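Local coordinates for protein FLAP structure-specific endonuclease (Sulfolobus solfataricus, PDB 2IZO) that cuts 5' flaps and acts as a magnesium-dependent 5'-3' exonuclease in DNA replication and repair, kinking its DNA substrate to direct cleavage, at residues F13-K19 with E68-P72; E131-L135 with I307-H312; A138-V144 with L294-N300; A173-G177 with R220-I224; D225-I230 with A247-I251. One frame throughout, in Å; residues are numbered along the deposited sequence.

Interaction 1: F13-K19 with E68-P72; sequences FSELKGK and EGVIP
Two backbone hydrogen bonds stitch Gly18 and Lys19 to Gly69 and Ile71, a contact between the turn that leads into strand 19-24 and the one that leads into its parallel neighbour, strand 70-76, within the N-domain of the PIN-type nuclease fold. Gly18 N donates a hydrogen bond to Gly69 O at 2.9 Å, and Ile71 N donates one to Lys19 O, also at 2.9 Å. Both glycines have positive phi where the chain changes course. Gly18 belongs to the type II turn from Leu16 to Lys19. Gly69 ends helix 53-68 in a Schellman motif and presents its bare alpha carbon to the Lys17 side chain, whose CG lies 3.6 Å from Glu68 O. Val70 sends CG2 back to Leu16, 3.8 Å from its CG, and sets the other branch, CG1, 3.6 Å from Lys19 O; with CG1 anti to the backbone N (chi1 -178°), the valine straddles the two neighbours. Beyond Leu16, the Glu68 carboxylate lies over one face of the Phe13 ring, their planes 22° apart and OE1 above the rim near CD2, although the carbons beneath are modelled too close for the details to be trusted. The ends of the lysines lead elsewhere: Lys17 NZ forms a salt bridge with an acidic side chain of another protein's chain, and Lys19 makes a cation-pi contact with Trp164. The specific pairing thus rests on main-chain groups, with an apolar leucine-valine contact beside them, while the ends of the two lysines serve partners beyond the two segments.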
# COMPACT_ATOMS: atom_id res chain seq x y z
N PHE A 13 -9.69 13.01 -4.68
CA PHE A 13 -9.73 11.65 -5.16
C PHE A 13 -10.14 10.68 -4.06
O PHE A 13 -10.57 9.55 -4.34
CB PHE A 13 -8.38 11.26 -5.73
CG PHE A 13 -8.07 11.86 -7.07
CD1 PHE A 13 -8.78 11.45 -8.21
CD2 PHE A 13 -7.06 12.80 -7.22
CE1 PHE A 13 -8.49 11.99 -9.46
CE2 PHE A 13 -6.76 13.34 -8.46
CZ PHE A 13 -7.48 12.93 -9.59
N SER A 14 -10.02 11.13 -2.81
CA SER A 14 -10.49 10.38 -1.64
C SER A 14 -11.97 10.02 -1.77
O SER A 14 -12.35 8.85 -1.64
CB SER A 14 -10.25 11.17 -0.35
OG SER A 14 -8.88 11.15 0.01
N GLU A 15 -12.80 11.03 -2.04
CA GLU A 15 -14.25 10.82 -2.18
C GLU A 15 -14.59 10.05 -3.45
O GLU A 15 -15.64 9.41 -3.53
CB GLU A 15 -14.99 12.15 -2.14
N LEU A 16 -13.69 10.09 -4.43
CA LEU A 16 -13.91 9.45 -5.72
C LEU A 16 -13.41 8.00 -5.76
O LEU A 16 -13.72 7.25 -6.68
CB LEU A 16 -13.27 10.29 -6.83
CG LEU A 16 -13.81 10.25 -8.26
CD1 LEU A 16 -15.33 10.35 -8.32
CD2 LEU A 16 -13.17 11.37 -9.06
N LYS A 17 -12.65 7.61 -4.74
CA LYS A 17 -12.09 6.26 -4.62
C LYS A 17 -13.18 5.19 -4.51
O LYS A 17 -14.11 5.31 -3.71
CB LYS A 17 -11.15 6.20 -3.41
CG LYS A 17 -10.28 4.96 -3.34
CD LYS A 17 -9.04 5.18 -2.46
CE LYS A 17 -9.33 5.03 -0.97
NZ LYS A 17 -9.98 6.23 -0.38
N GLY A 18 -13.05 4.15 -5.34
CA GLY A 18 -14.01 3.05 -5.37
C GLY A 18 -15.28 3.36 -6.14
O GLY A 18 -16.34 2.82 -5.82
N LYS A 19 -15.16 4.21 -7.15
CA LYS A 19 -16.33 4.68 -7.91
C LYS A 19 -16.22 4.45 -9.41
O LYS A 19 -15.21 4.80 -10.04
CB LYS A 19 -16.60 6.16 -7.61
CG LYS A 19 -16.82 6.45 -6.14
CD LYS A 19 -17.44 7.80 -5.92
CE LYS A 19 -18.08 7.91 -4.54
NZ LYS A 19 -19.07 6.83 -4.27
N GLU A 68 -5.75 5.76 -8.49
CA GLU A 68 -6.45 6.60 -7.53
C GLU A 68 -7.74 5.95 -6.98
O GLU A 68 -8.28 6.40 -5.97
CB GLU A 68 -6.75 7.97 -8.14
CG GLU A 68 -6.55 9.10 -7.16
CD GLU A 68 -5.15 9.70 -7.21
OE1 GLU A 68 -4.79 10.30 -8.25
OE2 GLU A 68 -4.43 9.60 -6.19
N GLY A 69 -8.21 4.91 -7.67
CA GLY A 69 -9.36 4.13 -7.21
C GLY A 69 -10.61 4.24 -8.07
O GLY A 69 -11.62 3.59 -7.78
N VAL A 70 -10.53 5.05 -9.11
CA VAL A 70 -11.66 5.26 -10.02
C VAL A 70 -11.71 4.12 -11.03
O VAL A 70 -10.72 3.86 -11.72
CB VAL A 70 -11.55 6.61 -10.77
CG1 VAL A 70 -12.75 6.82 -11.68
CG2 VAL A 70 -11.39 7.77 -9.81
N ILE A 71 -12.85 3.44 -11.11
CA ILE A 71 -13.06 2.46 -12.17
C ILE A 71 -13.62 3.19 -13.40
O ILE A 71 -14.73 3.72 -13.36
CB ILE A 71 -13.97 1.29 -11.74
CG1 ILE A 71 -13.34 0.53 -10.57
CG2 ILE A 71 -14.23 0.35 -12.93
CD1 ILE A 71 -14.19 -0.62 -10.03
N PRO A 72 -12.83 3.22 -14.49
CA PRO A 72 -13.20 3.98 -15.67
C PRO A 72 -14.00 3.17 -16.68
O PRO A 72 -13.65 2.04 -17.00
CB PRO A 72 -11.84 4.37 -16.26
CG PRO A 72 -10.84 3.39 -15.69
CD PRO A 72 -11.54 2.54 -14.66

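Interaction 2: E131-L135 with I307-H312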
# COMPACT_ATOMS: atom_id res chain seq x y z
N GLU A 131 -8.87 1.67 -32.87
CA GLU A 131 -7.60 1.26 -32.27
C GLU A 131 -7.43 1.83 -30.85
O GLU A 131 -6.49 1.47 -30.14
CB GLU A 131 -6.41 1.60 -33.18
CG GLU A 131 -6.47 0.91 -34.55
CD GLU A 131 -5.11 0.71 -35.19
OE1 GLU A 131 -4.42 -0.28 -34.85
OE2 GLU A 131 -4.74 1.52 -36.07
N SER A 132 -8.35 2.71 -30.46
CA SER A 132 -8.48 3.13 -29.07
C SER A 132 -9.26 2.08 -28.29
O SER A 132 -8.92 1.79 -27.14
CB SER A 132 -9.18 4.48 -28.98
OG SER A 132 -8.41 5.49 -29.60
N LYS A 133 -10.29 1.53 -28.92
CA LYS A 133 -11.11 0.46 -28.33
C LYS A 133 -10.30 -0.81 -28.14
O LYS A 133 -10.31 -1.40 -27.05
CB LYS A 133 -12.33 0.17 -29.19
CG LYS A 133 -13.37 1.28 -29.26
CD LYS A 133 -14.55 0.84 -30.10
CE LYS A 133 -15.43 2.02 -30.48
NZ LYS A 133 -16.52 1.61 -31.40
N LYS A 134 -9.60 -1.24 -29.19
CA LYS A 134 -8.77 -2.45 -29.17
C LYS A 134 -7.73 -2.41 -28.05
O LYS A 134 -7.37 -3.46 -27.51
CB LYS A 134 -8.08 -2.67 -30.52
CG LYS A 134 -8.96 -3.28 -31.61
CD LYS A 134 -8.14 -3.81 -32.78
CE LYS A 134 -7.68 -2.70 -33.72
NZ LYS A 134 -6.79 -3.20 -34.80
N LEU A 135 -7.27 -1.21 -27.71
CA LEU A 135 -6.36 -1.01 -26.59
C LEU A 135 -7.09 -1.21 -25.26
O LEU A 135 -6.58 -1.90 -24.37
CB LEU A 135 -5.72 0.38 -26.64
CG LEU A 135 -4.78 0.78 -25.50
CD1 LEU A 135 -3.50 -0.04 -25.50
CD2 LEU A 135 -4.45 2.26 -25.56
N ILE A 307 -0.36 -3.09 -30.76
CA ILE A 307 -0.96 -1.82 -31.18
C ILE A 307 -0.20 -0.61 -30.60
O ILE A 307 -0.40 0.52 -31.04
CB ILE A 307 -2.47 -1.76 -30.82
CG1 ILE A 307 -3.15 -3.11 -31.13
CG2 ILE A 307 -3.18 -0.63 -31.57
CD1 ILE A 307 -4.37 -3.40 -30.27
N LEU A 308 0.66 -0.87 -29.62
CA LEU A 308 1.47 0.18 -29.01
C LEU A 308 2.94 0.17 -29.45
O LEU A 308 3.36 1.05 -30.20
CB LEU A 308 1.38 0.13 -27.47
CG LEU A 308 0.22 0.87 -26.81
CD1 LEU A 308 0.23 0.64 -25.31
CD2 LEU A 308 0.28 2.36 -27.10
N VAL A 309 3.69 -0.83 -29.00
CA VAL A 309 5.15 -0.87 -29.18
C VAL A 309 5.58 -1.10 -30.64
O VAL A 309 6.69 -0.73 -31.02
CB VAL A 309 5.82 -1.92 -28.24
CG1 VAL A 309 7.33 -1.74 -28.22
CG2 VAL A 309 5.27 -1.80 -26.82
N TYR A 310 4.71 -1.70 -31.45
CA TYR A 310 5.04 -1.95 -32.86
C TYR A 310 4.31 -1.03 -33.85
O TYR A 310 4.90 -0.07 -34.35
CB TYR A 310 4.84 -3.43 -33.23
CG TYR A 310 5.23 -3.74 -34.66
CD1 TYR A 310 4.26 -3.88 -35.65
CD2 TYR A 310 6.57 -3.89 -35.03
CE1 TYR A 310 4.61 -4.16 -36.97
CE2 TYR A 310 6.93 -4.17 -36.34
CZ TYR A 310 5.95 -4.30 -37.31
OH TYR A 310 6.30 -4.58 -38.61
N GLU A 311 3.04 -1.34 -34.13
CA GLU A 311 2.29 -0.67 -35.20
C GLU A 311 2.24 0.84 -35.06
O GLU A 311 2.28 1.57 -36.05
CB GLU A 311 0.88 -1.26 -35.33
CG GLU A 311 0.84 -2.63 -35.99
CD GLU A 311 -0.56 -3.23 -36.07
OE1 GLU A 311 -0.82 -4.00 -37.03
OE2 GLU A 311 -1.40 -2.95 -35.18
N HIS A 312 2.16 1.31 -33.81
CA HIS A 312 2.16 2.74 -33.52
C HIS A 312 3.37 3.14 -32.67
O HIS A 312 3.37 4.20 -32.02
CB HIS A 312 0.82 3.15 -32.91
CG HIS A 312 -0.35 2.86 -33.80
ND1 HIS A 312 -0.93 1.61 -33.87
CD2 HIS A 312 -1.03 3.64 -34.67
CE1 HIS A 312 -1.93 1.64 -34.74
NE2 HIS A 312 -2.01 2.86 -35.24
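Leu135 and Leu308 form the apolar end of this contact, their side chains meeting nearly at a right angle with Leu135 CD1 3.8 Å from Leu308 CD1. Ile307 bridges from here to the polar side. Its CD1 reaches the foot of the Lys134 side chain, 3.8 Å from CB, whereas CG2 rests against the Glu131 carboxylate, 3.5 Å from OE1.

The polar part gathers round that carboxylate. Extended beyond CG, Glu131 comes up to the edge of the His312 imidazole near its plane, OE2 lying 3.1 Å from CE1; carboxylate and ring planes are turned 67° apart. The neighbouring ND1 of His312 makes a weak hydrogen bond to Ile307 O at 3.1 Å, which ties the histidine, just beyond the helix, back to a carbonyl of helix 301-310, past a wider pi-type turn.

Charged groups gather at the exposed side. Glu311 OE2 approaches Glu131 OE1 to 4.0 Å, a pairing of like charges that Lys134 probably eases, since its NZ makes a long salt bridge with Glu131 OE1 at 3.8 Å.

The contact sets helix 126-139 of the I-domain beside the end of helix 301-310. Helix 53-68 lies against helix 126-139 and the histidine, with Leu55 touching Leu135 and His312, and Leu58 touching Leu135 and Ser132.

Interaction 3: A138-V144 with L294-N300; sequences AMGIPIV and LDLNEPN
Pro142, Ile141 and Val144 make the apolar centre by receiving Leu296 and Leu294. The CD2 methyl of Leu296 touches two residues: Pro142 CD at 3.8 Å and Ile141 CG1 at 3.9 Å. Leu296 runs side by side with Ile141, both pointing the same way, but obliquely to the proline ring. Farther along, Leu294 crosses Val144 at about a right angle, CD2 on CG2. A chi1 of -173° leaves CG2 of Val144 anti to the carbonyl carbon, the branch turned to this leucine. Pro142 CB also lies against Leu294, 4.2 Å from its CB.

Outward from this core the two segments run past each other as backbone. Gly140, the first residue to leave helix 126-139, has positive phi and no side chain to hold Asn297 away, and Asn297 N makes a nearly straight hydrogen bond to Gly140 O, 3.2 Å long with 170° at the hydrogen. Pro299 fits its CB against Met139 O. At the far edge Asn300 N reaches Ala138 O in a weak bond of 3.3 Å, and Pro299 CA makes a CA-H...O contact with the same oxygen. The Asp295 carboxylate forms a salt bridge with Lys334.

The 294-300 loop thereby covers the helix-to-strand connection beside strand 143-145, an edge strand of the sheet within this chain, next to 70-76. Ile73 of strand 70-76 backs Pro142, Val144 and Leu294; Leu157 of helix 150-159 adjoins Val144 and Leu294; and Leu326 of helix 316-337 touches Met139 and Pro299.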
# COMPACT_ATOMS: atom_id res chain seq x y z
N ALA A 138 -7.79 -4.74 -24.60
CA ALA A 138 -6.53 -5.39 -24.26
C ALA A 138 -6.03 -4.99 -22.87
O ALA A 138 -5.27 -5.72 -22.25
CB ALA A 138 -5.47 -5.09 -25.31
N MET A 139 -6.45 -3.82 -22.40
CA MET A 139 -6.16 -3.36 -21.05
C MET A 139 -7.13 -3.98 -20.05
O MET A 139 -6.84 -4.07 -18.86
CB MET A 139 -6.24 -1.84 -20.96
CG MET A 139 -5.11 -1.10 -21.66
SD MET A 139 -5.33 0.68 -21.59
CE MET A 139 -4.66 1.06 -19.97
N GLY A 140 -8.29 -4.40 -20.55
CA GLY A 140 -9.33 -5.02 -19.73
C GLY A 140 -10.41 -4.05 -19.27
O GLY A 140 -11.45 -4.47 -18.76
N ILE A 141 -10.15 -2.76 -19.46
CA ILE A 141 -11.03 -1.69 -19.00
C ILE A 141 -12.35 -1.65 -19.80
O ILE A 141 -12.32 -1.57 -21.03
CB ILE A 141 -10.29 -0.33 -19.03
CG1 ILE A 141 -9.28 -0.28 -17.88
CG2 ILE A 141 -11.25 0.84 -18.92
CD1 ILE A 141 -7.93 0.24 -18.29
N PRO A 142 -13.50 -1.73 -19.10
CA PRO A 142 -14.85 -1.84 -19.66
C PRO A 142 -15.18 -0.85 -20.78
O PRO A 142 -14.79 0.32 -20.73
CB PRO A 142 -15.77 -1.60 -18.45
CG PRO A 142 -14.88 -1.16 -17.34
CD PRO A 142 -13.54 -1.74 -17.62
N ILE A 143 -15.91 -1.34 -21.78
CA ILE A 143 -16.21 -0.60 -23.01
C ILE A 143 -17.71 -0.71 -23.32
O ILE A 143 -18.28 -1.80 -23.31
CB ILE A 143 -15.34 -1.13 -24.20
CG1 ILE A 143 -15.72 -0.44 -25.52
CG2 ILE A 143 -15.40 -2.67 -24.30
CD1 ILE A 143 -14.99 -0.98 -26.75
N VAL A 144 -18.35 0.44 -23.57
CA VAL A 144 -19.78 0.47 -23.87
C VAL A 144 -20.07 1.24 -25.16
O VAL A 144 -19.71 2.41 -25.29
CB VAL A 144 -20.61 1.09 -22.69
CG1 VAL A 144 -22.11 0.97 -22.95
CG2 VAL A 144 -20.27 0.41 -21.38
N LEU A 294 -20.28 -4.49 -16.50
CA LEU A 294 -19.17 -3.61 -16.85
C LEU A 294 -18.02 -3.81 -15.87
O LEU A 294 -17.85 -3.02 -14.94
CB LEU A 294 -19.62 -2.14 -16.85
CG LEU A 294 -20.96 -1.76 -17.49
CD1 LEU A 294 -21.38 -0.36 -17.08
CD2 LEU A 294 -20.90 -1.88 -19.00
N ASP A 295 -17.22 -4.85 -16.08
CA ASP A 295 -16.24 -5.27 -15.08
C ASP A 295 -14.79 -5.29 -15.57
O ASP A 295 -14.53 -5.57 -16.75
CB ASP A 295 -16.65 -6.64 -14.52
CG ASP A 295 -16.83 -6.62 -13.02
OD1 ASP A 295 -16.03 -5.96 -12.32
OD2 ASP A 295 -17.78 -7.27 -12.53
N LEU A 296 -13.86 -5.01 -14.66
CA LEU A 296 -12.43 -4.98 -14.97
C LEU A 296 -11.86 -6.38 -15.21
O LEU A 296 -11.92 -7.25 -14.34
CB LEU A 296 -11.64 -4.28 -13.85
CG LEU A 296 -11.68 -2.75 -13.75
CD1 LEU A 296 -11.08 -2.30 -12.43
CD2 LEU A 296 -10.95 -2.09 -14.92
N ASN A 297 -11.29 -6.58 -16.40
CA ASN A 297 -10.66 -7.84 -16.76
C ASN A 297 -9.14 -7.77 -16.66
O ASN A 297 -8.58 -6.73 -16.33
CB ASN A 297 -11.10 -8.26 -18.17
CG ASN A 297 -12.56 -8.70 -18.23
OD1 ASN A 297 -13.38 -8.29 -17.41
ND2 ASN A 297 -12.88 -9.52 -19.22
N GLU A 298 -8.48 -8.90 -16.92
CA GLU A 298 -7.02 -8.98 -16.89
C GLU A 298 -6.39 -8.42 -18.17
O GLU A 298 -6.73 -8.86 -19.27
CB GLU A 298 -6.57 -10.43 -16.68
CG GLU A 298 -6.29 -10.79 -15.24
CD GLU A 298 -5.60 -12.13 -15.11
OE1 GLU A 298 -6.25 -13.16 -15.35
OE2 GLU A 298 -4.40 -12.14 -14.76
N PRO A 299 -5.48 -7.45 -18.02
CA PRO A 299 -4.77 -6.89 -19.17
C PRO A 299 -3.67 -7.83 -19.68
O PRO A 299 -2.71 -8.11 -18.95
CB PRO A 299 -4.17 -5.60 -18.63
CG PRO A 299 -4.02 -5.82 -17.16
CD PRO A 299 -5.07 -6.81 -16.75
N ASN A 300 -3.81 -8.31 -20.92
CA ASN A 300 -2.76 -9.13 -21.53
C ASN A 300 -1.86 -8.30 -22.43
O ASN A 300 -2.33 -7.40 -23.14
CB ASN A 300 -3.34 -10.35 -22.27
CG ASN A 300 -3.67 -10.06 -23.73
OD1 ASN A 300 -3.07 -10.66 -24.63
ND2 ASN A 300 -4.60 -9.15 -23.97

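Interaction 4: A173-G177 with R220-I224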
# COMPACT_ATOMS: atom_id res chain seq x y z
N ALA A 173 -24.01 15.91 -20.50
CA ALA A 173 -24.45 14.78 -19.68
C ALA A 173 -25.57 15.16 -18.72
O ALA A 173 -26.49 14.37 -18.48
CB ALA A 173 -23.28 14.21 -18.91
N ILE A 174 -25.50 16.38 -18.17
CA ILE A 174 -26.55 16.88 -17.29
C ILE A 174 -27.91 16.89 -18.00
O ILE A 174 -28.91 16.44 -17.44
CB ILE A 174 -26.21 18.29 -16.75
CG1 ILE A 174 -24.82 18.27 -16.08
CG2 ILE A 174 -27.28 18.75 -15.76
CD1 ILE A 174 -24.34 19.63 -15.60
N LEU A 175 -27.93 17.36 -19.25
CA LEU A 175 -29.17 17.49 -20.03
C LEU A 175 -29.73 16.15 -20.50
O LEU A 175 -30.84 16.10 -21.05
CB LEU A 175 -28.96 18.42 -21.23
CG LEU A 175 -28.43 19.85 -21.03
CD1 LEU A 175 -27.93 20.41 -22.35
CD2 LEU A 175 -29.48 20.75 -20.42
N PHE A 176 -28.97 15.08 -20.30
CA PHE A 176 -29.41 13.73 -20.67
C PHE A 176 -29.83 12.90 -19.46
O PHE A 176 -30.16 11.72 -19.60
CB PHE A 176 -28.33 13.00 -21.47
CG PHE A 176 -28.17 13.50 -22.87
CD1 PHE A 176 -29.20 13.37 -23.80
CD2 PHE A 176 -26.97 14.09 -23.28
CE1 PHE A 176 -29.05 13.82 -25.10
CE2 PHE A 176 -26.81 14.54 -24.59
CZ PHE A 176 -27.86 14.41 -25.50
N GLY A 177 -29.82 13.51 -18.28
CA GLY A 177 -30.28 12.83 -17.08
C GLY A 177 -29.19 12.24 -16.19
O GLY A 177 -29.46 11.33 -15.41
N ARG A 220 -35.73 19.59 -14.73
CA ARG A 220 -34.91 19.05 -15.82
C ARG A 220 -35.44 19.50 -17.19
O ARG A 220 -34.65 19.87 -18.06
CB ARG A 220 -34.80 17.52 -15.76
CG ARG A 220 -33.74 16.97 -16.72
CD ARG A 220 -33.90 15.48 -16.95
NE ARG A 220 -33.39 15.08 -18.27
CZ ARG A 220 -33.39 13.84 -18.74
NH1 ARG A 220 -33.87 12.84 -18.01
NH2 ARG A 220 -32.91 13.59 -19.96
N GLU A 221 -36.76 19.46 -17.36
CA GLU A 221 -37.40 19.94 -18.59
C GLU A 221 -37.00 21.38 -18.91
O GLU A 221 -36.75 21.73 -20.07
CB GLU A 221 -38.93 19.86 -18.49
CG GLU A 221 -39.54 18.53 -18.94
CD GLU A 221 -40.93 18.69 -19.57
OE1 GLU A 221 -41.84 17.89 -19.22
OE2 GLU A 221 -41.11 19.59 -20.41
N GLN A 222 -36.92 22.21 -17.86
CA GLN A 222 -36.58 23.62 -17.99
C GLN A 222 -35.13 23.85 -18.39
O GLN A 222 -34.85 24.72 -19.23
CB GLN A 222 -36.90 24.36 -16.70
CG GLN A 222 -38.38 24.67 -16.52
CD GLN A 222 -38.62 25.64 -15.38
OE1 GLN A 222 -39.08 26.76 -15.59
NE2 GLN A 222 -38.31 25.21 -14.16
N LEU A 223 -34.21 23.09 -17.80
CA LEU A 223 -32.79 23.19 -18.14
C LEU A 223 -32.55 22.79 -19.60
O LEU A 223 -31.71 23.38 -20.27
CB LEU A 223 -31.94 22.33 -17.20
CG LEU A 223 -30.41 22.48 -17.26
CD1 LEU A 223 -29.95 23.91 -17.03
CD2 LEU A 223 -29.78 21.56 -16.25
N ILE A 224 -33.30 21.80 -20.08
CA ILE A 224 -33.25 21.42 -21.49
C ILE A 224 -33.63 22.62 -22.35
O ILE A 224 -32.92 22.94 -23.31
CB ILE A 224 -34.14 20.18 -21.81
CG1 ILE A 224 -33.55 18.93 -21.15
CG2 ILE A 224 -34.26 19.97 -23.32
CD1 ILE A 224 -34.53 17.80 -20.95
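The backbones of Leu175 and Ile224 come within 5.9 Å, CA to CA, where the end of the short helix 172-175 abuts the first turns of helix 220-230. The short helix is weakly bonded and closes in a Schellman motif: Gly177 takes positive phi, its N bonded to Ile174 O and Phe176 N to Ala173 O, both at 3.2 Å. The longer helix is regular here.

Leu223 meets two side chains. Its CG lies 3.7 Å from Leu175 CD2, the side chains crossing at about a right angle, and its CD2 meets Ile174 CG2 at 3.8 Å. Ile224 adds CG1, packed near Leu175 O. Arg220 spans the remaining distance with a chain extended from CG to NE and CG anti to the backbone N (chi1 -169°). The guanidinium spreads one face over the Phe176-Gly177 peptide, and its edge reaches Leu175 O through a weak hydrogen bond from NH2, 3.4 Å long. Phe176 turns the other way and stacks on Phe282; its side chain is about 6 Å from a bound magnesium ion and about 4 Å from that of the predicted metal ligand Asp172.

Leucine and isoleucine residues supply most of the buried contact, while the arginine brings positive charge to the carbonyl end of a helix, an arrangement likely to be electrostatically favourable.

Interaction 5: D225-I230 with A247-I251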
# COMPACT_ATOMS: atom_id res chain seq x y z
N ASP A 225 -34.71 23.30 -21.99
CA ASP A 225 -35.17 24.48 -22.73
C ASP A 225 -34.16 25.61 -22.69
O ASP A 225 -33.99 26.33 -23.67
CB ASP A 225 -36.54 24.95 -22.23
CG ASP A 225 -37.69 24.20 -22.89
OD1 ASP A 225 -37.67 22.95 -22.92
OD2 ASP A 225 -38.63 24.87 -23.36
N ILE A 226 -33.49 25.76 -21.55
CA ILE A 226 -32.41 26.74 -21.41
C ILE A 226 -31.26 26.34 -22.33
O ILE A 226 -30.69 27.19 -23.02
CB ILE A 226 -31.95 26.87 -19.95
CG1 ILE A 226 -33.03 27.57 -19.12
CG2 ILE A 226 -30.64 27.65 -19.88
CD1 ILE A 226 -32.93 27.34 -17.63
N GLY A 227 -30.95 25.05 -22.35
CA GLY A 227 -29.97 24.50 -23.27
C GLY A 227 -30.29 24.80 -24.72
O GLY A 227 -29.39 25.08 -25.52
N ILE A 228 -31.58 24.74 -25.07
CA ILE A 228 -32.05 25.08 -26.42
C ILE A 228 -31.81 26.56 -26.72
O ILE A 228 -31.38 26.92 -27.82
CB ILE A 228 -33.56 24.73 -26.64
CG1 ILE A 228 -33.91 23.31 -26.14
CG2 ILE A 228 -33.98 24.92 -28.10
CD1 ILE A 228 -33.03 22.19 -26.67
N LEU A 229 -32.07 27.42 -25.74
CA LEU A 229 -31.91 28.86 -25.92
C LEU A 229 -30.45 29.26 -25.99
O LEU A 229 -30.11 30.23 -26.68
CB LEU A 229 -32.64 29.64 -24.83
CG LEU A 229 -34.17 29.62 -24.77
CD1 LEU A 229 -34.64 30.62 -23.72
CD2 LEU A 229 -34.82 29.93 -26.11
N ILE A 230 -29.59 28.52 -25.29
CA ILE A 230 -28.15 28.75 -25.36
C ILE A 230 -27.62 28.16 -26.66
O ILE A 230 -27.11 28.89 -27.52
CB ILE A 230 -27.39 28.14 -24.16
CG1 ILE A 230 -27.81 28.82 -22.86
CG2 ILE A 230 -25.87 28.26 -24.36
CD1 ILE A 230 -27.38 28.07 -21.62
N ALA A 247 -31.13 33.30 -20.84
CA ALA A 247 -31.90 32.08 -21.00
C ALA A 247 -32.52 31.65 -19.67
O ALA A 247 -33.73 31.41 -19.60
CB ALA A 247 -31.05 30.97 -21.59
N LEU A 248 -31.70 31.58 -18.62
CA LEU A 248 -32.18 31.23 -17.28
C LEU A 248 -33.37 32.10 -16.85
O LEU A 248 -34.40 31.57 -16.43
CB LEU A 248 -31.05 31.33 -16.24
CG LEU A 248 -31.40 31.03 -14.78
CD1 LEU A 248 -31.66 29.55 -14.54
CD2 LEU A 248 -30.31 31.54 -13.84
N LYS A 249 -33.23 33.42 -16.98
CA LYS A 249 -34.28 34.37 -16.63
C LYS A 249 -35.57 34.09 -17.40
O LYS A 249 -36.65 34.06 -16.80
CB LYS A 249 -33.82 35.80 -16.88
CG LYS A 249 -32.99 36.41 -15.77
CD LYS A 249 -32.43 37.76 -16.18
CE LYS A 249 -31.75 38.47 -15.02
NZ LYS A 249 -30.67 37.65 -14.40
N ILE A 250 -35.45 33.90 -18.71
CA ILE A 250 -36.61 33.69 -19.58
C ILE A 250 -37.43 32.49 -19.14
O ILE A 250 -38.65 32.60 -18.92
CB ILE A 250 -36.21 33.57 -21.08
CG1 ILE A 250 -35.65 34.90 -21.60
CG2 ILE A 250 -37.40 33.13 -21.93
CD1 ILE A 250 -34.95 34.81 -22.95
N ILE A 251 -36.76 31.34 -18.98
CA ILE A 251 -37.44 30.10 -18.64
C ILE A 251 -37.90 30.07 -17.18
O ILE A 251 -38.93 29.47 -16.86
CB ILE A 251 -36.60 28.85 -19.05
CG1 ILE A 251 -37.15 28.22 -20.33
CG2 ILE A 251 -36.62 27.77 -17.97
CD1 ILE A 251 -37.10 29.10 -21.56
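Ala247 pushes its single methyl into a hollow between Ile226, Leu229 and Ile230, three residues one helical turn apart or adjacent in the chain. Its CB is 3.8 Å from both Ile226 CG2 and Leu229 CB, and Ile230 CG1 closes the third side at 4.1 Å. With so small a side chain here, the CA atoms of Ile226 and Ala247 come to 5.4 Å. Larger bumps point back. The CD1 end of Ile226 enters the groove between Leu248 and Ile251, 3.7 Å from Ile251 CG2, and touches the Leu248 side chain on the other flank. Leu229 projects CD1 into the next depression along, bounded by Ala247, Ile250 and Ile251, where it meets Ile251 CD1 at 3.6 Å; CG anti to the carbonyl carbon (chi1 -68°) carries the branch across the gap.

The two segments belong to helices 220-230 and 244-253; the axes of 225-230 and 247-251 are 9.1 Å apart at closest approach, with N-to-C directions 135° apart. Together with the loop that joins them the helices fit the helix-three-turn-helix motif of the FEN1 family, which in relatives grips the DNA duplex. Ile230, at the end of the first helix, has its side chain about 9 Å from a bound magnesium ion.

Ile251 is wedged between Ile226 and Leu229 and crosses both obliquely. Its CG1 also leans on the CB of Asp225, 3.8 Å away, at the margin of the interface. The carboxylate of Asp225 is turned to a salt bridge with Arg279, and Lys256 packs beside the same aspartate.

Overall arrangement
Along the chain interaction 1 closes first; interactions 4 and 5 follow in series, nested inside the loop closed by interaction 3, which lies inside that of interaction 2. Interactions 1 and 3 touch at Pro72, Ile141 and Pro142 and reach neighbouring strands of one sheet, 70-76 and 143-145. Interactions 2 and 3 share helix 126-139, with centres about 15 Å apart. On the opposite side of the chain's centre, interactions 4 and 5 share helix 220-230 and have centres about 11 Å apart. Interactions 2 and 5 are the farthest pair, centres about 43 Å apart. This is consistent with a nuclease core lying between a flank closed by C-terminal segments and the probable DNA-binding helical motif.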